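Side-chain contacts in 39 kDa initiator binding protein (Trichomonas vaginalis, PDB 1Q87), which binds the initiator (Inr) element of core promoters in a primitive eukaryote, the chain here being its C-terminal domain: residues 59-62 with 63-67; 70-73 with 74-78; 88-91 with 92-95; 117-120 with 121-125. One frame throughout, in Å; residues are numbered along the deposited sequence.

Interaction 1: residues 59-62 with 63-67; sequences LIEK and AAEYF
Leu59, Ile60, Glu61 and Lys62 offer their carbonyl oxygens to the amides of Ala63, Ala64, Glu65 and Tyr66, four successive i to i+4 bonds of an alpha-helix; the one from Glu65 N to Glu61 O is almost straight at 175°. One turn apart, the side chains of Glu61 and Glu65 slant across each other and bring their carboxylates together, Glu61 OE2 lying 3.1 Å from Glu65 OE2 with the two planes 72° apart. Like charges so near would be expected to repel, but Lys74 of the next helix supplies a counter-ion: its NZ makes salt bridges to Glu61 OE1 and Glu65 OE2. Glutamate suits both places, being long enough to reach beyond the helix surface to that shared ammonium. Helix 56-67 and helix 74-84 thus form a helical hairpin, latched by charge along its edge and packed with aliphatic groups inside. There Ala64 faces Ala77 and Ile78, its methyl small enough to let the helices come near, while Ile60, one turn earlier, packs on Ile78 and Ser82. The methyl of Ala63, its CB 3.2 Å from Leu59 O, touches Leu46 of helix 29-47. Lys62, bent at chi2 (-49°), runs alongside Glu65 and points the same way; its CD is 4.0 Å from Glu65 OE1. Its ammonium stays beyond salt-bridge distance of Glu65, Lys62 NZ to Glu65 OE1 being 4.1 Å, and makes a long one with Glu61, Lys62 NZ to Glu61 OE2 being 3.9 Å.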
ATOM      1  N   LEU A  59     -18.610  -1.969   4.521  1.00 47.99           N
ATOM      2  CA  LEU A  59     -17.504  -1.072   4.226  1.00 51.00           C
ATOM      3  C   LEU A  59     -16.817  -1.452   2.933  1.00 53.91           C
ATOM      4  O   LEU A  59     -16.555  -0.608   2.077  1.00 51.10           O
ATOM      5  CB  LEU A  59     -16.460  -1.091   5.334  1.00 46.01           C
ATOM      6  CG  LEU A  59     -15.291  -0.189   4.955  1.00 45.15           C
ATOM      7  CD1 LEU A  59     -15.778   1.223   5.066  1.00 47.39           C
ATOM      8  CD2 LEU A  59     -14.078  -0.387   5.828  1.00 43.83           C
ATOM      9  N   ILE A  60     -16.515  -2.731   2.816  1.00 50.81           N
ATOM     10  CA  ILE A  60     -15.848  -3.250   1.657  1.00 51.44           C
ATOM     11  C   ILE A  60     -16.702  -3.022   0.405  1.00 53.67           C
ATOM     12  O   ILE A  60     -16.201  -2.661  -0.648  1.00 53.95           O
ATOM     13  CB  ILE A  60     -15.560  -4.746   1.882  1.00 54.98           C
ATOM     14  CG1 ILE A  60     -14.535  -4.882   3.011  1.00 58.24           C
ATOM     15  CG2 ILE A  60     -15.077  -5.426   0.599  1.00 49.34           C
ATOM     16  CD1 ILE A  60     -14.004  -6.292   3.199  1.00 54.59           C
ATOM     17  N   GLU A  61     -18.006  -3.199   0.537  1.00 58.13           N
ATOM     18  CA  GLU A  61     -18.924  -3.032  -0.584  1.00 54.85           C
ATOM     19  C   GLU A  61     -18.945  -1.566  -1.025  1.00 51.38           C
ATOM     20  O   GLU A  61     -18.797  -1.287  -2.204  1.00 49.22           O
ATOM     21  CB  GLU A  61     -20.321  -3.516  -0.167  1.00 63.73           C
ATOM     22  CG  GLU A  61     -21.098  -4.249  -1.230  1.00 82.61           C
ATOM     23  CD  GLU A  61     -22.376  -3.525  -1.626  1.00 92.43           C
ATOM     24  OE1 GLU A  61     -23.145  -4.094  -2.440  1.00 96.46           O
ATOM     25  OE2 GLU A  61     -22.610  -2.394  -1.132  1.00 95.13           O
ATOM     26  N   LYS A  62     -19.121  -0.631  -0.090  1.00 51.00           N
ATOM     27  CA  LYS A  62     -19.118   0.793  -0.454  1.00 51.99           C
ATOM     28  C   LYS A  62     -17.766   1.199  -1.012  1.00 50.78           C
ATOM     29  O   LYS A  62     -17.691   1.914  -2.019  1.00 57.11           O
ATOM     30  CB  LYS A  62     -19.428   1.699   0.735  1.00 49.44           C
ATOM     31  CG  LYS A  62     -20.833   1.498   1.337  1.00 54.50           C
ATOM     32  CD  LYS A  62     -21.875   1.516   0.247  1.00 59.04           C
ATOM     33  CE  LYS A  62     -23.264   1.191   0.759  1.00 64.30           C
ATOM     34  NZ  LYS A  62     -24.223   1.109  -0.380  1.00 64.76           N
ATOM     35  N   ALA A  63     -16.702   0.724  -0.375  1.00 46.60           N
ATOM     36  CA  ALA A  63     -15.361   1.064  -0.822  1.00 45.03           C
ATOM     37  C   ALA A  63     -15.146   0.515  -2.240  1.00 45.35           C
ATOM     38  O   ALA A  63     -14.580   1.215  -3.090  1.00 32.37           O
ATOM     39  CB  ALA A  63     -14.304   0.517   0.139  1.00 42.73           C
ATOM     40  N   ALA A  64     -15.632  -0.697  -2.508  1.00 33.83           N
ATOM     41  CA  ALA A  64     -15.449  -1.256  -3.836  1.00 44.76           C
ATOM     42  C   ALA A  64     -16.068  -0.339  -4.879  1.00 48.40           C
ATOM     43  O   ALA A  64     -15.393   0.103  -5.829  1.00 47.71           O
ATOM     44  CB  ALA A  64     -16.060  -2.682  -3.938  1.00 34.40           C
ATOM     45  N   GLU A  65     -17.341  -0.026  -4.672  1.00 48.08           N
ATOM     46  CA  GLU A  65     -18.056   0.805  -5.594  1.00 48.05           C
ATOM     47  C   GLU A  65     -17.309   2.081  -5.850  1.00 46.56           C
ATOM     48  O   GLU A  65     -17.253   2.550  -6.972  1.00 52.63           O
ATOM     49  CB  GLU A  65     -19.438   1.174  -5.046  1.00 46.12           C
ATOM     50  CG  GLU A  65     -20.520   0.096  -5.112  1.00 69.61           C
ATOM     51  CD  GLU A  65     -21.658   0.359  -4.101  1.00 81.28           C
ATOM     52  OE1 GLU A  65     -21.899   1.553  -3.737  1.00 71.56           O
ATOM     53  OE2 GLU A  65     -22.304  -0.635  -3.675  1.00 79.93           O
ATOM     54  N   TYR A  66     -16.730   2.647  -4.810  1.00 42.63           N
ATOM     55  CA  TYR A  66     -16.081   3.931  -4.947  1.00 42.26           C
ATOM     56  C   TYR A  66     -14.631   3.897  -5.410  1.00 45.88           C
ATOM     57  O   TYR A  66     -14.162   4.875  -5.984  1.00 38.09           O
ATOM     58  CB  TYR A  66     -16.203   4.666  -3.618  1.00 44.67           C
ATOM     59  CG  TYR A  66     -15.704   6.089  -3.576  1.00 52.47           C
ATOM     60  CD1 TYR A  66     -14.391   6.384  -3.227  1.00 62.77           C
ATOM     61  CD2 TYR A  66     -16.569   7.146  -3.790  1.00 65.46           C
ATOM     62  CE1 TYR A  66     -13.952   7.708  -3.079  1.00 61.10           C
ATOM     63  CE2 TYR A  66     -16.139   8.476  -3.655  1.00 72.33           C
ATOM     64  CZ  TYR A  66     -14.831   8.748  -3.298  1.00 68.55           C
ATOM     65  OH  TYR A  66     -14.405  10.056  -3.187  1.00 72.35           O
ATOM     66  N   PHE A  67     -13.936   2.784  -5.175  1.00 39.79           N
ATOM     67  CA  PHE A  67     -12.531   2.673  -5.549  1.00 45.37           C
ATOM     68  C   PHE A  67     -12.239   1.873  -6.837  1.00 42.32           C
ATOM     69  O   PHE A  67     -11.166   2.008  -7.395  1.00 45.25           O
ATOM     70  CB  PHE A  67     -11.718   2.031  -4.414  1.00 42.53           C
ATOM     71  CG  PHE A  67     -11.678   2.824  -3.136  1.00 35.22           C
ATOM     72  CD1 PHE A  67     -11.890   4.182  -3.121  1.00 44.50           C
ATOM     73  CD2 PHE A  67     -11.384   2.181  -1.935  1.00 45.26           C
ATOM     74  CE1 PHE A  67     -11.815   4.878  -1.950  1.00 42.92           C
ATOM     75  CE2 PHE A  67     -11.308   2.858  -0.770  1.00 28.43           C
ATOM     76  CZ  PHE A  67     -11.519   4.212  -0.763  1.00 50.02           C
TER

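Interaction 2: residues 70-73 with 74-78; sequences PEQP and KQNAI
Gln72 and Asn76 cross at about a right angle at the start of helix 74-84, the N-terminal turn of the second arm of a helical hairpin, where Pro73 holds the N-cap position. Fully extended, with CG trans to the backbone N (chi1 -176°), the glutamine reaches forward past Pro73 to the first turn of the helix. Its NE2 gives a hydrogen bond to Asn76 OD1 at 2.7 Å, nearly straight at 167°. The donor lies in the carbonyl plane of Asn76, and OD1 lies in the amide plane of Gln72, although the two amides themselves are turned 45° apart. An amide on each residue suits the pairing, since one N-H meets one carbonyl without any charge. The other end of the glutamine amide is used as well: OE1 accepts from Gln69 N, so the group is held on two sides. Lys74 stretches away to its salt bridges with Glu61 and Glu65. The missing N-H of Pro73 costs the helix nothing, because its hydrogen bonds begin with the carbonyl of this residue, and the proline CD approaches Asn76 CB. The first helical i to i+4 bond runs from Ala77 N to Pro73 O at 3.2 Å.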
ATOM      1  N   PRO A  70     -13.778   1.958 -13.742  1.00 56.28           N
ATOM      2  CA  PRO A  70     -15.065   1.926 -14.452  1.00 50.38           C
ATOM      3  C   PRO A  70     -15.314   0.556 -15.105  1.00 47.79           C
ATOM      4  O   PRO A  70     -16.450   0.064 -15.136  1.00 59.01           O
ATOM      5  CB  PRO A  70     -14.924   3.058 -15.486  1.00 55.14           C
ATOM      6  CG  PRO A  70     -13.916   3.956 -14.882  1.00 57.57           C
ATOM      7  CD  PRO A  70     -12.892   2.975 -14.331  1.00 47.59           C
ATOM      8  N   GLU A  71     -14.263  -0.087 -15.598  1.00 44.73           N
ATOM      9  CA  GLU A  71     -14.465  -1.374 -16.235  1.00 50.58           C
ATOM     10  C   GLU A  71     -14.142  -2.481 -15.286  1.00 50.82           C
ATOM     11  O   GLU A  71     -14.075  -3.661 -15.685  1.00 55.09           O
ATOM     12  CB  GLU A  71     -13.596  -1.552 -17.487  1.00 54.51           C
ATOM     13  CG  GLU A  71     -12.694  -0.400 -17.826  1.00 67.40           C
ATOM     14  CD  GLU A  71     -11.643  -0.171 -16.782  1.00 67.93           C
ATOM     15  OE1 GLU A  71     -10.882  -1.121 -16.503  1.00 76.05           O
ATOM     16  OE2 GLU A  71     -11.582   0.959 -16.256  1.00 69.82           O
ATOM     17  N   GLN A  72     -13.945  -2.136 -14.021  1.00 49.17           N
ATOM     18  CA  GLN A  72     -13.613  -3.214 -13.089  1.00 48.27           C
ATOM     19  C   GLN A  72     -14.877  -3.832 -12.496  1.00 41.13           C
ATOM     20  O   GLN A  72     -15.768  -3.116 -12.030  1.00 38.24           O
ATOM     21  CB  GLN A  72     -12.683  -2.689 -11.967  1.00 49.89           C
ATOM     22  CG  GLN A  72     -12.202  -3.764 -10.983  1.00 47.80           C
ATOM     23  CD  GLN A  72     -11.242  -3.221  -9.935  1.00 45.44           C
ATOM     24  OE1 GLN A  72     -11.051  -2.011  -9.815  1.00 39.73           O
ATOM     25  NE2 GLN A  72     -10.633  -4.131  -9.165  1.00 43.39           N
ATOM     26  N   PRO A  73     -14.993  -5.166 -12.550  1.00 32.42           N
ATOM     27  CA  PRO A  73     -16.193  -5.795 -11.972  1.00 44.48           C
ATOM     28  C   PRO A  73     -16.244  -5.504 -10.447  1.00 55.58           C
ATOM     29  O   PRO A  73     -15.212  -5.582  -9.759  1.00 52.94           O
ATOM     30  CB  PRO A  73     -15.994  -7.276 -12.252  1.00 41.60           C
ATOM     31  CG  PRO A  73     -14.992  -7.307 -13.429  1.00 42.99           C
ATOM     32  CD  PRO A  73     -14.069  -6.161 -13.105  1.00 42.37           C
ATOM     33  N   LYS A  74     -17.427  -5.161  -9.934  1.00 55.58           N
ATOM     34  CA  LYS A  74     -17.572  -4.870  -8.515  1.00 59.64           C
ATOM     35  C   LYS A  74     -17.121  -6.041  -7.644  1.00 57.23           C
ATOM     36  O   LYS A  74     -16.499  -5.840  -6.604  1.00 55.81           O
ATOM     37  CB  LYS A  74     -19.023  -4.510  -8.191  1.00 50.35           C
ATOM     38  CG  LYS A  74     -19.277  -4.207  -6.718  1.00 52.75           C
ATOM     39  CD  LYS A  74     -20.671  -3.600  -6.563  1.00 67.38           C
ATOM     40  CE  LYS A  74     -21.078  -3.369  -5.105  1.00 76.85           C
ATOM     41  NZ  LYS A  74     -22.534  -3.032  -5.000  1.00 75.05           N
ATOM     42  N   GLN A  75     -17.431  -7.253  -8.080  1.00 56.99           N
ATOM     43  CA  GLN A  75     -17.060  -8.435  -7.317  1.00 66.76           C
ATOM     44  C   GLN A  75     -15.570  -8.542  -7.186  1.00 66.39           C
ATOM     45  O   GLN A  75     -15.056  -8.937  -6.122  1.00 63.62           O
ATOM     46  CB  GLN A  75     -17.584  -9.720  -7.955  1.00 67.73           C
ATOM     47  CG  GLN A  75     -18.705 -10.356  -7.141  1.00 86.36           C
ATOM     48  CD  GLN A  75     -18.330 -10.552  -5.681  1.00 90.12           C
ATOM     49  OE1 GLN A  75     -19.120 -10.236  -4.776  1.00 92.21           O
ATOM     50  NE2 GLN A  75     -17.120 -11.079  -5.440  1.00 85.25           N
ATOM     51  N   ASN A  76     -14.873  -8.201  -8.265  1.00 58.43           N
ATOM     52  CA  ASN A  76     -13.421  -8.270  -8.218  1.00 58.52           C
ATOM     53  C   ASN A  76     -12.851  -7.294  -7.203  1.00 49.21           C
ATOM     54  O   ASN A  76     -12.015  -7.658  -6.394  1.00 45.37           O
ATOM     55  CB  ASN A  76     -12.803  -7.975  -9.578  1.00 47.71           C
ATOM     56  CG  ASN A  76     -11.305  -7.848  -9.504  1.00 46.43           C
ATOM     57  OD1 ASN A  76     -10.754  -6.748  -9.570  1.00 52.70           O
ATOM     58  ND2 ASN A  76     -10.637  -8.968  -9.345  1.00 38.71           N
ATOM     59  N   ALA A  77     -13.320  -6.056  -7.258  1.00 48.47           N
ATOM     60  CA  ALA A  77     -12.833  -5.038  -6.362  1.00 45.46           C
ATOM     61  C   ALA A  77     -13.083  -5.475  -4.912  1.00 50.70           C
ATOM     62  O   ALA A  77     -12.253  -5.215  -4.036  1.00 47.63           O
ATOM     63  CB  ALA A  77     -13.530  -3.720  -6.652  1.00 38.04           C
ATOM     64  N   ILE A  78     -14.216  -6.147  -4.678  1.00 50.68           N
ATOM     65  CA  ILE A  78     -14.599  -6.621  -3.341  1.00 45.33           C
ATOM     66  C   ILE A  78     -13.639  -7.702  -2.864  1.00 49.32           C
ATOM     67  O   ILE A  78     -13.225  -7.731  -1.706  1.00 44.67           O
ATOM     68  CB  ILE A  78     -16.033  -7.191  -3.348  1.00 50.82           C
ATOM     69  CG1 ILE A  78     -17.041  -6.051  -3.366  1.00 49.70           C
ATOM     70  CG2 ILE A  78     -16.278  -8.057  -2.118  1.00 52.22           C
ATOM     71  CD1 ILE A  78     -18.474  -6.553  -3.396  1.00 45.22           C
TER

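Interaction 3: residues 88-91 with 92-95; sequences QEEQ and TKSK
The entry into strand 92-94, which pairs antiparallel with strand 53-55, is bridged by Glu90 and Lys93. Lys93 NZ donates to Glu90 OE1 at 3.2 Å in a salt bridge, meeting the oxygen on its anti side and 16° out of the carboxylate plane. Glu90 is extended beyond CG, whereas Lys93 doubles back through bends at chi2 (47°) and chi4 (88°), which bring the ammonium round to the carboxylate; the two chains approach obliquely. NZ is also hydrogen-bonded to Met85 O, its strongest polar partner, so the buried lysine ties the start of the loop, just after helix 74-84, to the strand. The backbone of Thr92 passes close to the glutamate. Both carboxylate oxygens lie near its carbonyl, Glu90 OE1 at 3.3 Å from Thr92 O, with no hydrogen between them, and the neighbouring ammonium probably eases the repulsion. Lysine suits its place because its side chain packs on Leu59 and Arg56 while its tip remains polar. Thr92, beta-branched and comfortable in extended backbone, lays its side chain against Thr53 and Met55. Backbone bonds join Gln91 with Arg56 and Lys93 with Val54, and make this a short two-stranded antiparallel ribbon leading into a helix with Ser94 at its N-cap position.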
ATOM      1  N   GLN A  88      -9.711 -11.413   8.122  1.00 72.49           N
ATOM      2  CA  GLN A  88     -10.998 -11.766   7.533  1.00 75.29           C
ATOM      3  C   GLN A  88     -12.014 -12.032   8.651  1.00 75.05           C
ATOM      4  O   GLN A  88     -13.184 -11.669   8.554  1.00 71.55           O
ATOM      5  CB  GLN A  88     -10.871 -13.034   6.682  1.00 73.22           C
ATOM      6  CG  GLN A  88      -9.730 -13.011   5.709  1.00 74.47           C
ATOM      7  CD  GLN A  88      -9.728 -11.744   4.928  1.00 84.42           C
ATOM      8  OE1 GLN A  88     -10.727 -11.405   4.296  1.00 86.21           O
ATOM      9  NE2 GLN A  88      -8.610 -11.014   4.971  1.00 82.41           N
ATOM     10  N   GLU A  89     -11.542 -12.680   9.709  1.00 80.54           N
ATOM     11  CA  GLU A  89     -12.376 -13.050  10.849  1.00 88.35           C
ATOM     12  C   GLU A  89     -13.123 -11.895  11.524  1.00 87.99           C
ATOM     13  O   GLU A  89     -14.259 -12.075  11.969  1.00 93.08           O
ATOM     14  CB  GLU A  89     -11.533 -13.809  11.885  1.00 96.23           C
ATOM     15  CG  GLU A  89     -10.020 -13.792  11.626  1.00103.91           C
ATOM     16  CD  GLU A  89      -9.615 -14.535  10.352  1.00111.57           C
ATOM     17  OE1 GLU A  89      -8.905 -13.927   9.519  1.00116.00           O
ATOM     18  OE2 GLU A  89      -9.995 -15.720  10.183  1.00115.06           O
ATOM     19  N   GLU A  90     -12.502 -10.719  11.612  1.00 81.43           N
ATOM     20  CA  GLU A  90     -13.164  -9.561  12.215  1.00 78.09           C
ATOM     21  C   GLU A  90     -14.461  -9.178  11.470  1.00 72.76           C
ATOM     22  O   GLU A  90     -14.526  -9.174  10.241  1.00 71.71           O
ATOM     23  CB  GLU A  90     -12.202  -8.382  12.248  1.00 83.72           C
ATOM     24  CG  GLU A  90     -12.864  -7.079  12.605  1.00 93.02           C
ATOM     25  CD  GLU A  90     -11.853  -5.979  12.833  1.00101.07           C
ATOM     26  OE1 GLU A  90     -11.062  -5.686  11.899  1.00101.81           O
ATOM     27  OE2 GLU A  90     -11.849  -5.413  13.951  1.00102.80           O
ATOM     28  N   GLN A  91     -15.477  -8.818  12.234  1.00 69.02           N
ATOM     29  CA  GLN A  91     -16.790  -8.494  11.708  1.00 64.77           C
ATOM     30  C   GLN A  91     -17.076  -7.040  11.426  1.00 67.66           C
ATOM     31  O   GLN A  91     -18.129  -6.720  10.856  1.00 68.46           O
ATOM     32  CB  GLN A  91     -17.859  -8.984  12.687  1.00 75.89           C
ATOM     33  CG  GLN A  91     -17.775 -10.461  13.034  1.00 84.99           C
ATOM     34  CD  GLN A  91     -19.027 -10.947  13.730  1.00 93.06           C
ATOM     35  OE1 GLN A  91     -20.130 -10.862  13.178  1.00 98.69           O
ATOM     36  NE2 GLN A  91     -18.870 -11.455  14.944  1.00 92.14           N
ATOM     37  N   THR A  92     -16.198  -6.142  11.857  1.00 66.19           N
ATOM     38  CA  THR A  92     -16.462  -4.726  11.616  1.00 61.64           C
ATOM     39  C   THR A  92     -15.199  -3.950  11.324  1.00 55.55           C
ATOM     40  O   THR A  92     -14.104  -4.428  11.598  1.00 51.27           O
ATOM     41  CB  THR A  92     -17.222  -4.064  12.810  1.00 67.60           C
ATOM     42  OG1 THR A  92     -16.307  -3.685  13.852  1.00 61.85           O
ATOM     43  CG2 THR A  92     -18.251  -5.038  13.361  1.00 72.22           C
ATOM     44  N   LYS A  93     -15.367  -2.755  10.761  1.00 50.50           N
ATOM     45  CA  LYS A  93     -14.240  -1.904  10.405  1.00 49.95           C
ATOM     46  C   LYS A  93     -14.463  -0.498  10.859  1.00 45.11           C
ATOM     47  O   LYS A  93     -15.603  -0.100  11.102  1.00 47.12           O
ATOM     48  CB  LYS A  93     -14.004  -1.950   8.871  1.00 45.71           C
ATOM     49  CG  LYS A  93     -12.843  -2.890   8.410  1.00 49.30           C
ATOM     50  CD  LYS A  93     -12.844  -4.284   9.024  1.00 41.50           C
ATOM     51  CE  LYS A  93     -11.926  -5.294   8.322  1.00 46.11           C
ATOM     52  NZ  LYS A  93     -10.477  -5.365   8.791  1.00 52.03           N
ATOM     53  N   SER A  94     -13.377   0.264  10.983  1.00 40.10           N
ATOM     54  CA  SER A  94     -13.509   1.637  11.418  1.00 42.80           C
ATOM     55  C   SER A  94     -12.690   2.567  10.542  1.00 51.96           C
ATOM     56  O   SER A  94     -12.024   2.122   9.601  1.00 45.90           O
ATOM     57  CB  SER A  94     -13.092   1.781  12.893  1.00 48.64           C
ATOM     58  OG  SER A  94     -11.689   1.911  13.044  1.00 59.10           O
ATOM     59  N   LYS A  95     -12.733   3.856  10.860  1.00 47.70           N
ATOM     60  CA  LYS A  95     -12.022   4.830  10.074  1.00 49.21           C
ATOM     61  C   LYS A  95     -10.554   4.405  10.021  1.00 53.01           C
ATOM     62  O   LYS A  95      -9.968   4.368   8.959  1.00 53.34           O
ATOM     63  CB  LYS A  95     -12.153   6.248  10.678  1.00 45.68           C
ATOM     64  CG  LYS A  95     -12.020   7.363   9.617  1.00 59.44           C
ATOM     65  CD  LYS A  95     -11.742   8.795  10.147  1.00 58.08           C
ATOM     66  CE  LYS A  95     -12.483   9.130  11.436  1.00 72.61           C
ATOM     67  NZ  LYS A  95     -11.704   8.630  12.627  1.00 75.94           N
TER

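Interaction 4: residues 117-120 with 121-125; sequences SLLL and ISNNK
Leu119 and Asn123, like Leu120 and Asn124, stand one turn apart where helix 111-123 runs out, and their backbone bonds tell how the helix loosens. Asn123 N donates to Leu119 O at 3.2 Å, an ordinary helical bond, whereas the flanking ones are weak: Ser122 N to Leu118 O is 3.4 Å and Asn124 N to Leu120 O 3.3 Å. Asn124 N also bonds to Ile121 O at 3.0 Å, a three-residue step that tightens the coil at its end. Van der Waals contacts of aliphatic groups with polar atoms follow the same spacing. Ile121 lays CG1 against Ser117 O at 3.3 Å, because that branch points back beside its own backbone N (chi1 -53°) towards the preceding turn. Leu120 meets the amide of Asn124 with its branch tip, CD1 to ND2 being 3.2 Å, and the two side chains slant across one another. Asparagine is common at helix ends; here Asn123 CB is 3.4 Å from Leu119 O, and Asn124 ND2 lies near Leu120 O at an angle too poor for a hydrogen bond. The two serine hydroxyls have partners in other parts of the chain: Ser117 OG is hydrogen-bonded to Asp194 OD2, and Ser122 OG to Leu129 N. Small hydroxyls fit here because they leave room for the neighbours to come close. On one flank Ser117, Leu118 and Ile121 pack on helix 193-199 through Trp193, Asp194 and Phe197, while Leu118, Leu119 and Ser122 meet Leu129 and Trp128 of the loop that follows the helix.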
ATOM      1  N   SER A 117       0.132  -3.241  -9.261  1.00 51.66           N
ATOM      2  CA  SER A 117       1.569  -3.094  -9.414  1.00 53.07           C
ATOM      3  C   SER A 117       2.362  -3.868  -8.362  1.00 57.58           C
ATOM      4  O   SER A 117       3.133  -4.777  -8.697  1.00 61.93           O
ATOM      5  CB  SER A 117       1.954  -1.624  -9.374  1.00 57.83           C
ATOM      6  OG  SER A 117       3.360  -1.493  -9.330  1.00 70.58           O
ATOM      7  N   LEU A 118       2.148  -3.534  -7.089  1.00 55.31           N
ATOM      8  CA  LEU A 118       2.865  -4.180  -5.997  1.00 48.60           C
ATOM      9  C   LEU A 118       2.572  -5.651  -5.956  1.00 52.30           C
ATOM     10  O   LEU A 118       3.478  -6.482  -5.871  1.00 57.95           O
ATOM     11  CB  LEU A 118       2.490  -3.564  -4.635  1.00 50.99           C
ATOM     12  CG  LEU A 118       3.433  -3.646  -3.411  1.00 54.04           C
ATOM     13  CD1 LEU A 118       2.707  -4.220  -2.225  1.00 48.03           C
ATOM     14  CD2 LEU A 118       4.635  -4.501  -3.691  1.00 39.76           C
ATOM     15  N   LEU A 119       1.296  -5.970  -5.989  1.00 51.16           N
ATOM     16  CA  LEU A 119       0.877  -7.342  -5.920  1.00 49.70           C
ATOM     17  C   LEU A 119       1.487  -8.243  -7.001  1.00 58.91           C
ATOM     18  O   LEU A 119       1.744  -9.432  -6.769  1.00 52.19           O
ATOM     19  CB  LEU A 119      -0.631  -7.385  -6.010  1.00 47.52           C
ATOM     20  CG  LEU A 119      -1.310  -8.372  -5.084  1.00 48.41           C
ATOM     21  CD1 LEU A 119      -0.597  -8.381  -3.746  1.00 51.22           C
ATOM     22  CD2 LEU A 119      -2.783  -7.936  -4.918  1.00 45.23           C
ATOM     23  N   LEU A 120       1.730  -7.682  -8.180  1.00 60.90           N
ATOM     24  CA  LEU A 120       2.263  -8.477  -9.273  1.00 64.82           C
ATOM     25  C   LEU A 120       3.722  -8.856  -9.018  1.00 69.69           C
ATOM     26  O   LEU A 120       4.145  -9.962  -9.363  1.00 70.97           O
ATOM     27  CB  LEU A 120       2.106  -7.720 -10.592  1.00 68.38           C
ATOM     28  CG  LEU A 120       2.110  -8.565 -11.870  1.00 77.51           C
ATOM     29  CD1 LEU A 120       3.510  -8.592 -12.471  1.00 73.99           C
ATOM     30  CD2 LEU A 120       1.577  -9.979 -11.558  1.00 73.14           C
ATOM     31  N   ILE A 121       4.469  -7.947  -8.389  1.00 71.76           N
ATOM     32  CA  ILE A 121       5.883  -8.156  -8.042  1.00 68.40           C
ATOM     33  C   ILE A 121       6.052  -9.342  -7.087  1.00 70.89           C
ATOM     34  O   ILE A 121       6.832 -10.256  -7.351  1.00 75.29           O
ATOM     35  CB  ILE A 121       6.471  -6.918  -7.336  1.00 67.70           C
ATOM     36  CG1 ILE A 121       6.232  -5.670  -8.174  1.00 70.34           C
ATOM     37  CG2 ILE A 121       7.928  -7.094  -7.107  1.00 59.94           C
ATOM     38  CD1 ILE A 121       6.758  -5.776  -9.568  1.00 83.74           C
ATOM     39  N   SER A 122       5.321  -9.320  -5.978  1.00 66.84           N
ATOM     40  CA  SER A 122       5.409 -10.388  -4.990  1.00 65.50           C
ATOM     41  C   SER A 122       4.934 -11.728  -5.540  1.00 71.55           C
ATOM     42  O   SER A 122       5.420 -12.782  -5.126  1.00 69.64           O
ATOM     43  CB  SER A 122       4.590 -10.030  -3.744  1.00 57.44           C
ATOM     44  OG  SER A 122       4.313 -11.168  -2.933  1.00 55.82           O
ATOM     45  N   ASN A 123       3.971 -11.693  -6.457  1.00 80.54           N
ATOM     46  CA  ASN A 123       3.450 -12.928  -7.038  1.00 85.00           C
ATOM     47  C   ASN A 123       4.500 -13.585  -7.912  1.00 83.93           C
ATOM     48  O   ASN A 123       4.419 -14.778  -8.181  1.00 86.34           O
ATOM     49  CB  ASN A 123       2.177 -12.670  -7.860  1.00 92.15           C
ATOM     50  CG  ASN A 123       0.921 -12.567  -6.986  1.00 94.73           C
ATOM     51  OD1 ASN A 123       0.585 -13.493  -6.244  1.00 92.62           O
ATOM     52  ND2 ASN A 123       0.226 -11.438  -7.080  1.00101.00           N
ATOM     53  N   ASN A 124       5.490 -12.804  -8.336  1.00 82.93           N
ATOM     54  CA  ASN A 124       6.566 -13.308  -9.186  1.00 85.66           C
ATOM     55  C   ASN A 124       7.870 -13.538  -8.446  1.00 84.05           C
ATOM     56  O   ASN A 124       8.860 -13.902  -9.061  1.00 85.03           O
ATOM     57  CB  ASN A 124       6.848 -12.339 -10.339  1.00 83.88           C
ATOM     58  CG  ASN A 124       5.677 -12.199 -11.283  1.00 88.35           C
ATOM     59  OD1 ASN A 124       4.920 -13.152 -11.512  1.00 80.10           O
ATOM     60  ND2 ASN A 124       5.525 -11.008 -11.858  1.00 90.34           N
ATOM     61  N   LYS A 125       7.879 -13.323  -7.136  1.00 86.38           N
ATOM     62  CA  LYS A 125       9.100 -13.475  -6.349  1.00 84.54           C
ATOM     63  C   LYS A 125       8.875 -14.268  -5.069  1.00 82.78           C
ATOM     64  O   LYS A 125       9.278 -13.839  -3.986  1.00 82.83           O
ATOM     65  CB  LYS A 125       9.664 -12.089  -5.999  1.00 91.08           C
ATOM     66  CG  LYS A 125       9.866 -11.164  -7.207  1.00 87.78           C
ATOM     67  CD  LYS A 125      11.341 -10.877  -7.442  1.00 86.67           C
ATOM     68  CE  LYS A 125      11.784  -9.525  -6.873  1.00 83.70           C
ATOM     69  NZ  LYS A 125      11.742  -8.448  -7.909  1.00 74.03           N
TER

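All four interactions are local, and along the chain they come in series, none nesting within or crossing another. Interaction 1 lies within helix 56-67; interaction 2 closes the loop into helix 74-84, and the two touch where helices 56-67 and 74-84 meet, by charge and by packing, completing the hairpin. Interaction 3 closes the loop that follows helix 74-84 and enters strand 92-94; it meets interaction 1 where Leu59 CD2 packs on Lys93 CB. Interaction 4, at the end of helix 111-123, stands apart, its nearest atoms about 9 Å from interaction 2, the closest of the three, and ties that helix to helix 193-199.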